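Local coordinates for protein cellobiose 2-epimerase (Caldibacillus thermoamylovorans, PDB 5ZHB) that probably catalyses the reversible epimerisation of cellobiose at C2 of its reducing-end sugar, giving the corresponding glucosyl-mannose, at residues L134-A137 with K138-Y141; A192-N195 with L196-W200; Y245-D248 with I249-S252; N265-K268 with Y269-V273. All blocks are in the same frame, centred on the assembly; numbering follows the deposited sequence.

All four contacts are local, formed between neighbouring turns of one helix in the α/α-barrel; contact 4 starts at its N-cap. Contacts 2 and 3 lie on inner helices 183-199 and 245-262 and are largely buried; contacts 1 and 4, on outer helices 131-145 and 267-283, are partly buried, contact 4 the nearer to the surface. Contact 1 packs on contact 2: K138 makes a cation-pi contact with W200, and Y141 and Y193 meet edge-to-face. A hydrogen bond, S252 OG to V273 O (2.8 Å), ties contact 3 to contact 4. Across contact 3 itself only backbone bonds run; contact 2 adds an asparagine-arginine bond, contact 1 an aspartate-glutamine bond, and contact 4 a capped helix start with a salt bridge.

Contact 1 of 4, residues L134-A137 with K138-Y141; sequences LDYA and KQLY
L134 meets K138 one turn further along helix 131-145. Its CG lies 3.7 Å from K138 CE, so the leucine branch packs against the last carbon before the amine of an extended lysine. K138 N also bonds to L134 O (2.9 Å). D135 comes next and makes the polar link of the turn: Q139 NE2 donates to D135 OD2 over 3.1 Å, bent to 146° at the hydrogen. The donor approaches from above the carboxylate plane, while the oxygen stays close to the plane of the amide. With CG anti to the backbone N (chi1 178°), D135 leans forward along the helix to receive it. The Y136 ring runs alongside Q139 and points the same way, its CD1 4.0 Å from NE2, with the ring and amide planes 32° apart. A137 contributes through its backbone, its O accepting from Y141 N at 2.9 Å in a nearly straight bond. In the α/α-barrel this is an outer helix: Y136 packs on F87 and helix 69-86, L140 on inner helix 111-128, Y141 meets Y193 of inner helix 183-199 edge-to-face, and K138 makes a cation-pi contact with W200, just after that helix.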
loop_
_atom_site.group_PDB
_atom_site.type_symbol
_atom_site.label_atom_id
_atom_site.label_comp_id
_atom_site.label_asym_id
_atom_site.label_seq_id
_atom_site.Cartn_x
_atom_site.Cartn_y
_atom_site.Cartn_z
ATOM N N LEU A 134 -15.926 11.199 5.490
ATOM C CA LEU A 134 -16.034 11.369 4.049
ATOM C C LEU A 134 -15.633 12.789 3.636
ATOM O O LEU A 134 -14.969 12.954 2.608
ATOM C CB LEU A 134 -17.432 11.009 3.538
ATOM C CG LEU A 134 -17.683 11.283 2.048
ATOM C CD1 LEU A 134 -16.679 10.528 1.179
ATOM C CD2 LEU A 134 -19.109 10.945 1.606
ATOM N N ASP A 135 -16.042 13.802 4.421
ATOM C CA ASP A 135 -15.664 15.195 4.186
ATOM C C ASP A 135 -14.143 15.356 4.248
ATOM O O ASP A 135 -13.536 16.112 3.500
ATOM C CB ASP A 135 -16.268 16.112 5.241
ATOM C CG ASP A 135 -15.906 17.591 5.128
ATOM O OD1 ASP A 135 -16.220 18.200 4.082
ATOM O OD2 ASP A 135 -15.291 18.130 6.084
ATOM N N TYR A 136 -13.530 14.699 5.223
ATOM C CA TYR A 136 -12.080 14.740 5.356
ATOM C C TYR A 136 -11.456 14.177 4.084
ATOM O O TYR A 136 -10.536 14.778 3.536
ATOM C CB TYR A 136 -11.691 13.999 6.631
ATOM C CG TYR A 136 -11.646 14.841 7.899
ATOM C CD1 TYR A 136 -10.945 16.041 7.944
ATOM C CD2 TYR A 136 -12.263 14.409 9.068
ATOM C CE1 TYR A 136 -10.886 16.793 9.112
ATOM C CE2 TYR A 136 -12.200 15.144 10.246
ATOM C CZ TYR A 136 -11.502 16.337 10.272
ATOM O OH TYR A 136 -11.399 17.061 11.429
ATOM N N ALA A 137 -12.015 13.048 3.596
ATOM C CA ALA A 137 -11.507 12.397 2.392
ATOM C C ALA A 137 -11.582 13.346 1.196
ATOM O O ALA A 137 -10.601 13.542 0.461
ATOM C CB ALA A 137 -12.265 11.111 2.128
ATOM N N LYS A 138 -12.734 14.006 1.056
ATOM C CA LYS A 138 -12.921 14.978 -0.007
ATOM C C LYS A 138 -11.961 16.153 0.129
ATOM O O LYS A 138 -11.461 16.619 -0.885
ATOM C CB LYS A 138 -14.380 15.435 -0.098
ATOM C CG LYS A 138 -15.360 14.319 -0.445
ATOM C CD LYS A 138 -16.759 14.815 -0.783
ATOM C CE LYS A 138 -17.803 13.749 -0.765
ATOM N NZ LYS A 138 -19.128 14.327 -0.989
ATOM N N GLN A 139 -11.705 16.657 1.346
ATOM C CA GLN A 139 -10.711 17.717 1.495
ATOM C C GLN A 139 -9.331 17.286 0.972
ATOM O O GLN A 139 -8.634 18.062 0.325
ATOM C CB GLN A 139 -10.498 18.197 2.929
ATOM C CG GLN A 139 -11.688 18.942 3.523
ATOM C CD GLN A 139 -11.411 19.412 4.936
ATOM O OE1 GLN A 139 -10.353 20.001 5.206
ATOM N NE2 GLN A 139 -12.339 19.118 5.840
ATOM N N LEU A 140 -8.886 16.075 1.323
ATOM C CA LEU A 140 -7.578 15.611 0.886
ATOM C C LEU A 140 -7.557 15.448 -0.633
ATOM O O LEU A 140 -6.579 15.818 -1.251
ATOM C CB LEU A 140 -7.221 14.306 1.600
ATOM C CG LEU A 140 -7.171 14.378 3.128
ATOM C CD1 LEU A 140 -6.860 13.033 3.780
ATOM C CD2 LEU A 140 -6.142 15.413 3.534
ATOM N N TYR A 141 -8.627 14.880 -1.209
ATOM C CA TYR A 141 -8.793 14.770 -2.658
ATOM C C TYR A 141 -8.594 16.145 -3.305
ATOM O O TYR A 141 -7.865 16.298 -4.280
ATOM C CB TYR A 141 -10.164 14.133 -2.945
ATOM C CG TYR A 141 -10.653 14.216 -4.386
ATOM C CD1 TYR A 141 -9.958 13.589 -5.418
ATOM C CD2 TYR A 141 -11.791 14.948 -4.729
ATOM C CE1 TYR A 141 -10.370 13.696 -6.736
ATOM C CE2 TYR A 141 -12.226 15.048 -6.046
ATOM C CZ TYR A 141 -11.525 14.401 -7.047
ATOM O OH TYR A 141 -11.910 14.502 -8.352
#

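Contact 2 of 4, residues A192-N195 with L196-W200; sequences AYTN and LYRVW
N195 and R198 join side chains near the C-terminal end of helix 183-199, an inner helix of the α/α-barrel typical of the N-acylglucosamine 2-epimerase family. The tight part is the buried N195 amide. Its ND2 bonds to Y119 O, T122 OG1 and E123 OE1 of the adjoining inner helix 111-128, so at least one of its two hydrogens must be shared; this fixes the rotation of the amide and presents OD1 to the arginine. The i to i+4 backbone bonds are regular as far as Y197, whose N bonds to Y193 O (3.0 Å). L196 and Y193 pack outward, on helices 131-145 and 203-220, and the Y193 hydroxyl bonds to E145.

R198 is partly exposed yet tied at both amines. Its chain runs extended from CG to NE, carrying the guanidinium back along the helix, where T194 CG2 sits over one face, 3.7 Å from NH1. That methyl is placed there by T194 chi1 of -60°, which also lets OG1 bond back to L190 O. R198 NH2 forms a salt bridge with D257 on inner helix 245-262. The loose side is at V199, whose N lies 3.6 Å from N195 O and bonds to L196 O instead. The amide and guanidinium planes stand 67° apart, and R198 NH1 donates to N195 OD1 over 2.9 Å with an N-H...O angle of 148°.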
loop_
_atom_site.group_PDB
_atom_site.type_symbol
_atom_site.label_atom_id
_atom_site.label_comp_id
_atom_site.label_asym_id
_atom_site.label_seq_id
_atom_site.Cartn_x
_atom_site.Cartn_y
_atom_site.Cartn_z
ATOM N N ALA A 192 -6.225 5.001 -3.811
ATOM C CA ALA A 192 -7.082 5.815 -2.966
ATOM C C ALA A 192 -8.355 6.245 -3.704
ATOM O O ALA A 192 -9.475 6.157 -3.191
ATOM C CB ALA A 192 -6.265 7.008 -2.551
ATOM N N TYR A 193 -8.167 6.718 -4.924
ATOM C CA TYR A 193 -9.276 7.239 -5.708
ATOM C C TYR A 193 -10.254 6.136 -6.087
ATOM O O TYR A 193 -11.445 6.410 -6.159
ATOM C CB TYR A 193 -8.782 7.915 -6.984
ATOM C CG TYR A 193 -8.200 9.312 -6.804
ATOM C CD1 TYR A 193 -7.925 9.836 -5.543
ATOM C CD2 TYR A 193 -7.932 10.102 -7.914
ATOM C CE1 TYR A 193 -7.415 11.110 -5.400
ATOM C CE2 TYR A 193 -7.427 11.384 -7.783
ATOM C CZ TYR A 193 -7.187 11.899 -6.519
ATOM O OH TYR A 193 -6.649 13.159 -6.405
ATOM N N THR A 194 -9.755 4.916 -6.354
ATOM C CA THR A 194 -10.635 3.762 -6.534
ATOM C C THR A 194 -11.598 3.619 -5.355
ATOM O O THR A 194 -12.810 3.427 -5.549
ATOM C CB THR A 194 -9.822 2.488 -6.715
ATOM O OG1 THR A 194 -9.056 2.754 -7.881
ATOM C CG2 THR A 194 -10.673 1.254 -6.958
ATOM N N ASN A 195 -11.066 3.735 -4.134
ATOM C CA ASN A 195 -11.858 3.540 -2.924
ATOM C C ASN A 195 -12.838 4.698 -2.721
ATOM O O ASN A 195 -13.963 4.492 -2.213
ATOM C CB ASN A 195 -10.947 3.267 -1.725
ATOM C CG ASN A 195 -11.500 2.224 -0.790
ATOM O OD1 ASN A 195 -11.988 1.169 -1.232
ATOM N ND2 ASN A 195 -11.446 2.488 0.513
ATOM N N LEU A 196 -12.416 5.899 -3.126
ATOM C CA LEU A 196 -13.251 7.087 -3.000
ATOM C C LEU A 196 -14.465 6.921 -3.917
ATOM O O LEU A 196 -15.599 7.194 -3.516
ATOM C CB LEU A 196 -12.448 8.350 -3.305
ATOM C CG LEU A 196 -13.198 9.688 -3.196
ATOM C CD1 LEU A 196 -13.867 9.911 -1.843
ATOM C CD2 LEU A 196 -12.274 10.843 -3.492
ATOM N N TYR A 197 -14.226 6.419 -5.136
ATOM C CA TYR A 197 -15.293 6.286 -6.121
ATOM C C TYR A 197 -16.306 5.232 -5.669
ATOM O O TYR A 197 -17.492 5.355 -5.967
ATOM C CB TYR A 197 -14.684 5.990 -7.492
ATOM C CG TYR A 197 -15.724 6.067 -8.595
ATOM C CD1 TYR A 197 -16.066 7.283 -9.174
ATOM C CD2 TYR A 197 -16.444 4.934 -8.966
ATOM C CE1 TYR A 197 -17.056 7.359 -10.142
ATOM C CE2 TYR A 197 -17.406 4.989 -9.961
ATOM C CZ TYR A 197 -17.717 6.207 -10.537
ATOM O OH TYR A 197 -18.682 6.242 -11.490
ATOM N N ARG A 198 -15.861 4.211 -4.923
ATOM C CA ARG A 198 -16.772 3.246 -4.329
ATOM C C ARG A 198 -17.786 3.946 -3.431
ATOM O O ARG A 198 -18.878 3.450 -3.233
ATOM C CB ARG A 198 -16.063 2.177 -3.484
ATOM C CG ARG A 198 -15.194 1.207 -4.272
ATOM C CD ARG A 198 -14.598 0.165 -3.332
ATOM N NE ARG A 198 -13.951 -0.952 -4.036
ATOM C CZ ARG A 198 -12.648 -1.093 -4.294
ATOM N NH1 ARG A 198 -11.724 -0.303 -3.742
ATOM N NH2 ARG A 198 -12.291 -2.035 -5.140
ATOM N N VAL A 199 -17.411 5.072 -2.835
ATOM C CA VAL A 199 -18.226 5.665 -1.786
ATOM C C VAL A 199 -18.876 6.975 -2.239
ATOM O O VAL A 199 -19.760 7.484 -1.569
ATOM C CB VAL A 199 -17.176 5.771 -0.661
ATOM C CG1 VAL A 199 -17.012 7.147 -0.042
ATOM C CG2 VAL A 199 -17.344 4.655 0.342
ATOM N N TRP A 200 -18.434 7.484 -3.393
ATOM C CA TRP A 200 -18.788 8.790 -3.927
ATOM C C TRP A 200 -18.599 8.717 -5.435
ATOM O O TRP A 200 -17.495 8.914 -5.940
ATOM C CB TRP A 200 -17.923 9.903 -3.314
ATOM C CG TRP A 200 -18.256 11.312 -3.749
ATOM C CD1 TRP A 200 -19.482 11.920 -3.714
ATOM C CD2 TRP A 200 -17.332 12.295 -4.270
ATOM N NE1 TRP A 200 -19.383 13.205 -4.181
ATOM C CE2 TRP A 200 -18.084 13.465 -4.533
ATOM C CE3 TRP A 200 -15.953 12.305 -4.537
ATOM C CZ2 TRP A 200 -17.501 14.620 -5.047
ATOM C CZ3 TRP A 200 -15.378 13.449 -5.047
ATOM C CH2 TRP A 200 -16.145 14.594 -5.296
#

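Contact 3 of 4, residues Y245-D248 with I249-S252; sequences YGHD and IEAS
The opening turns of helix 245-262 set the carbonyls of G246 and H247 against E250 and A251, in a contact carried by backbone atoms and the first carbons of the side chains. E250 N donates to G246 O at 3.1 Å, and E250 CB closes on that same oxygen at 3.2 Å. A251 repeats the pattern one residue on, its N 2.8 Å from H247 O. I249 lays its CG2 branch against the carbonyls of the first turn, 3.5 Å from both Y245 O and G246 O, while CG1, anti to the backbone N (chi1 -168°), leads away from the turn; the side chain packs on A312, F316 and A277. This is an inner helix of the α/α-barrel, with outer helix 267-283 behind it and inner helices 183-199 and 306-323 to its flanks. H247 and E250, with N184, H188, W307 and R379 around them, are consistent with the sugar pocket of this family. Most polar ends bond outside the turn. H247 uses both ring nitrogens, ND1 with S244 OG and NE2 with N184 OD1, which fixes the rotation of the imidazole, and W307 meets the ring edge-to-face. E250 OE1 stays 4.3 Å from H247 CD2, without a bond; its other oxygen has a long, weak ion pair with R379. On the outer face D248 OD2 takes the N-H of L228. S252 N bonds to D248 O at 2.9 Å.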
loop_
_atom_site.group_PDB
_atom_site.type_symbol
_atom_site.label_atom_id
_atom_site.label_comp_id
_atom_site.label_asym_id
_atom_site.label_seq_id
_atom_site.Cartn_x
_atom_site.Cartn_y
_atom_site.Cartn_z
ATOM N N TYR A 245 9.573 -5.763 -8.413
ATOM C CA TYR A 245 8.698 -6.856 -8.796
ATOM C C TYR A 245 7.406 -6.735 -8.016
ATOM O O TYR A 245 6.307 -7.019 -8.509
ATOM C CB TYR A 245 9.366 -8.211 -8.522
ATOM C CG TYR A 245 10.666 -8.459 -9.285
ATOM C CD1 TYR A 245 10.672 -8.704 -10.663
ATOM C CD2 TYR A 245 11.887 -8.496 -8.623
ATOM C CE1 TYR A 245 11.856 -8.966 -11.347
ATOM C CE2 TYR A 245 13.079 -8.722 -9.297
ATOM C CZ TYR A 245 13.064 -8.972 -10.667
ATOM O OH TYR A 245 14.261 -9.193 -11.289
ATOM N N GLY A 246 7.555 -6.290 -6.768
ATOM C CA GLY A 246 6.400 -6.174 -5.896
ATOM C C GLY A 246 5.441 -5.086 -6.336
ATOM O O GLY A 246 4.227 -5.288 -6.285
ATOM N N HIS A 247 5.970 -3.918 -6.752
ATOM C CA HIS A 247 5.112 -2.870 -7.267
ATOM C C HIS A 247 4.337 -3.341 -8.499
ATOM O O HIS A 247 3.156 -3.057 -8.652
ATOM C CB HIS A 247 5.868 -1.590 -7.631
ATOM C CG HIS A 247 6.255 -0.753 -6.467
ATOM N ND1 HIS A 247 7.509 -0.872 -5.888
ATOM C CD2 HIS A 247 5.620 0.245 -5.839
ATOM C CE1 HIS A 247 7.586 -0.002 -4.878
ATOM N NE2 HIS A 247 6.459 0.686 -4.840
ATOM N N ASP A 248 5.005 -4.046 -9.402
ATOM C CA ASP A 248 4.329 -4.471 -10.628
ATOM C C ASP A 248 3.113 -5.339 -10.343
ATOM O O ASP A 248 2.045 -5.119 -10.881
ATOM C CB ASP A 248 5.333 -5.154 -11.539
ATOM C CG ASP A 248 6.314 -4.206 -12.209
ATOM O OD1 ASP A 248 6.660 -3.180 -11.581
ATOM O OD2 ASP A 248 6.716 -4.490 -13.353
ATOM N N ILE A 249 3.288 -6.384 -9.520
ATOM C CA ILE A 249 2.231 -7.349 -9.325
ATOM C C ILE A 249 1.118 -6.728 -8.482
ATOM O O ILE A 249 -0.062 -7.007 -8.699
ATOM C CB ILE A 249 2.789 -8.681 -8.781
ATOM C CG1 ILE A 249 1.743 -9.776 -8.846
ATOM C CG2 ILE A 249 3.395 -8.551 -7.375
ATOM C CD1 ILE A 249 1.177 -9.999 -10.240
ATOM N N GLU A 250 1.491 -5.838 -7.550
ATOM C CA GLU A 250 0.512 -5.043 -6.831
ATOM C C GLU A 250 -0.300 -4.185 -7.803
ATOM O O GLU A 250 -1.519 -4.194 -7.744
ATOM C CB GLU A 250 1.261 -4.160 -5.827
ATOM C CG GLU A 250 0.331 -3.273 -4.999
ATOM C CD GLU A 250 1.076 -2.335 -4.046
ATOM O OE1 GLU A 250 2.249 -1.986 -4.330
ATOM O OE2 GLU A 250 0.483 -1.972 -3.004
ATOM N N ALA A 251 0.386 -3.424 -8.662
ATOM C CA ALA A 251 -0.262 -2.554 -9.628
ATOM C C ALA A 251 -1.213 -3.327 -10.540
ATOM O O ALA A 251 -2.307 -2.851 -10.833
ATOM C CB ALA A 251 0.785 -1.856 -10.465
ATOM N N SER A 252 -0.787 -4.531 -10.956
ATOM C CA SER A 252 -1.628 -5.372 -11.796
ATOM C C SER A 252 -3.034 -5.442 -11.222
ATOM O O SER A 252 -3.991 -5.151 -11.916
ATOM C CB SER A 252 -1.040 -6.743 -11.973
ATOM O OG SER A 252 -1.929 -7.594 -12.673
#

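Contact 4 of 4, residues N265-K268 with Y269-V273; sequences NDRK and YTQMV
D266 lies obliquely across the Y269 ring at the start of helix 267-283. Its CB comes within 3.6 Å of Y269 CD2, and the carboxylate carbon sits 4.0 Å above one face of the ring, displaced toward the rim, with the two planes 31° apart. K268 runs alongside the same tyrosine and points the same way, its CG 4.0 Å from Y269 CD1. To lie there its CG takes the position between backbone N and carbonyl carbon (chi1 58°), and a bend at the last torsion returns NZ to D266 OD2 in a 3.3 Å salt bridge whose hydrogen bond is weak. The tyrosine hydroxyl, meanwhile, bonds to D214 on outer helix 203-220.

D266 is the N-cap residue: OD1 accepts from K268 N over 3.2 Å through its anti lone pair, giving a partner to one of the N-H groups of the first turn. The carboxylate is therefore shared between helix start and lysine, and its negative charge would probably suit the positive end of the helix dipole. D266 O takes Y269 N from 50° above its carbonyl plane and T270 N only weakly.

On the outer surface R267 folds back through bends at chi2 and chi3, bringing its guanidinium over T270. T270 CG2 lies 3.6 Å from both NH1 and NH2, and CB stands over one face, offset toward the rim. R267, T270 and Q271 also touch a crystal neighbour, which may contribute to this fold. Q271 OE1 stays 4.4 Å from R267 NH2, near the guanidinium plane, while Q271 NE2 bonds to D275 OD1.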
loop_
_atom_site.group_PDB
_atom_site.type_symbol
_atom_site.label_atom_id
_atom_site.label_comp_id
_atom_site.label_asym_id
_atom_site.label_seq_id
_atom_site.Cartn_x
_atom_site.Cartn_y
_atom_site.Cartn_z
ATOM N N ASN A 265 -13.766 -1.056 -19.805
ATOM C CA ASN A 265 -13.514 -2.310 -20.494
ATOM C C ASN A 265 -12.553 -2.131 -21.662
ATOM O O ASN A 265 -12.493 -2.974 -22.560
ATOM C CB ASN A 265 -14.809 -2.948 -20.980
ATOM C CG ASN A 265 -15.795 -3.090 -19.853
ATOM O OD1 ASN A 265 -16.865 -2.482 -19.899
ATOM N ND2 ASN A 265 -15.454 -3.870 -18.841
ATOM N N ASP A 266 -11.768 -1.057 -21.648
ATOM C CA ASP A 266 -10.759 -0.875 -22.672
ATOM C C ASP A 266 -9.772 -2.034 -22.628
ATOM O O ASP A 266 -9.170 -2.325 -21.601
ATOM C CB ASP A 266 -10.038 0.450 -22.511
ATOM C CG ASP A 266 -9.196 0.883 -23.702
ATOM O OD1 ASP A 266 -8.409 0.061 -24.200
ATOM O OD2 ASP A 266 -9.316 2.059 -24.105
ATOM N N ARG A 267 -9.541 -2.636 -23.792
ATOM C CA ARG A 267 -8.883 -3.923 -23.869
ATOM C C ARG A 267 -7.388 -3.795 -23.626
ATOM O O ARG A 267 -6.769 -4.747 -23.173
ATOM C CB ARG A 267 -9.096 -4.574 -25.247
ATOM C CG ARG A 267 -10.537 -4.975 -25.544
ATOM C CD ARG A 267 -11.131 -5.887 -24.482
ATOM N NE ARG A 267 -10.185 -6.982 -24.258
ATOM C CZ ARG A 267 -10.146 -7.815 -23.223
ATOM N NH1 ARG A 267 -11.114 -7.848 -22.321
ATOM N NH2 ARG A 267 -9.117 -8.635 -23.122
ATOM N N LYS A 268 -6.767 -2.667 -23.966
ATOM C CA LYS A 268 -5.332 -2.577 -23.758
ATOM C C LYS A 268 -4.976 -2.577 -22.252
ATOM O O LYS A 268 -3.899 -3.020 -21.865
ATOM C CB LYS A 268 -4.750 -1.418 -24.563
ATOM C CG LYS A 268 -5.277 -0.021 -24.329
ATOM C CD LYS A 268 -4.970 0.870 -25.535
ATOM C CE LYS A 268 -4.975 2.343 -25.271
ATOM N NZ LYS A 268 -6.331 2.871 -25.139
ATOM N N TYR A 269 -5.886 -2.093 -21.419
ATOM C CA TYR A 269 -5.676 -1.960 -19.985
ATOM C C TYR A 269 -5.822 -3.336 -19.337
ATOM O O TYR A 269 -4.947 -3.749 -18.569
ATOM C CB TYR A 269 -6.677 -0.971 -19.379
ATOM C CG TYR A 269 -6.592 0.453 -19.917
ATOM C CD1 TYR A 269 -5.406 0.960 -20.424
ATOM C CD2 TYR A 269 -7.692 1.301 -19.879
ATOM C CE1 TYR A 269 -5.317 2.256 -20.903
ATOM C CE2 TYR A 269 -7.623 2.602 -20.358
ATOM C CZ TYR A 269 -6.430 3.072 -20.879
ATOM O OH TYR A 269 -6.284 4.334 -21.369
ATOM N N THR A 270 -6.921 -4.033 -19.677
ATOM C CA THR A 270 -7.090 -5.437 -19.307
ATOM C C THR A 270 -5.867 -6.264 -19.704
ATOM O O THR A 270 -5.315 -7.021 -18.898
ATOM C CB THR A 270 -8.406 -5.950 -19.899
ATOM O OG1 THR A 270 -9.420 -5.396 -19.069
ATOM C CG2 THR A 270 -8.558 -7.455 -19.798
ATOM N N GLN A 271 -5.395 -6.111 -20.947
ATOM C CA GLN A 271 -4.240 -6.872 -21.391
ATOM C C GLN A 271 -2.990 -6.480 -20.596
ATOM O O GLN A 271 -2.135 -7.312 -20.327
ATOM C CB GLN A 271 -3.943 -6.689 -22.882
ATOM C CG GLN A 271 -3.017 -7.775 -23.420
ATOM C CD GLN A 271 -3.653 -9.136 -23.257
ATOM O OE1 GLN A 271 -4.803 -9.339 -23.662
ATOM N NE2 GLN A 271 -2.947 -10.055 -22.616
ATOM N N MET A 272 -2.859 -5.194 -20.239
ATOM C CA MET A 272 -1.747 -4.775 -19.401
ATOM C C MET A 272 -1.791 -5.530 -18.063
ATOM O O MET A 272 -0.780 -6.055 -17.646
ATOM C CB MET A 272 -1.720 -3.252 -19.180
ATOM C CG MET A 272 -0.690 -2.801 -18.146
ATOM S SD MET A 272 -0.709 -1.004 -17.952
ATOM C CE MET A 272 -2.385 -0.733 -17.387
ATOM N N VAL A 273 -2.942 -5.576 -17.405
ATOM C CA VAL A 273 -3.075 -6.255 -16.126
ATOM C C VAL A 273 -2.546 -7.688 -16.232
ATOM O O VAL A 273 -1.783 -8.156 -15.382
ATOM C CB VAL A 273 -4.549 -6.160 -15.693
ATOM C CG1 VAL A 273 -4.913 -7.145 -14.573
ATOM C CG2 VAL A 273 -4.884 -4.731 -15.265
#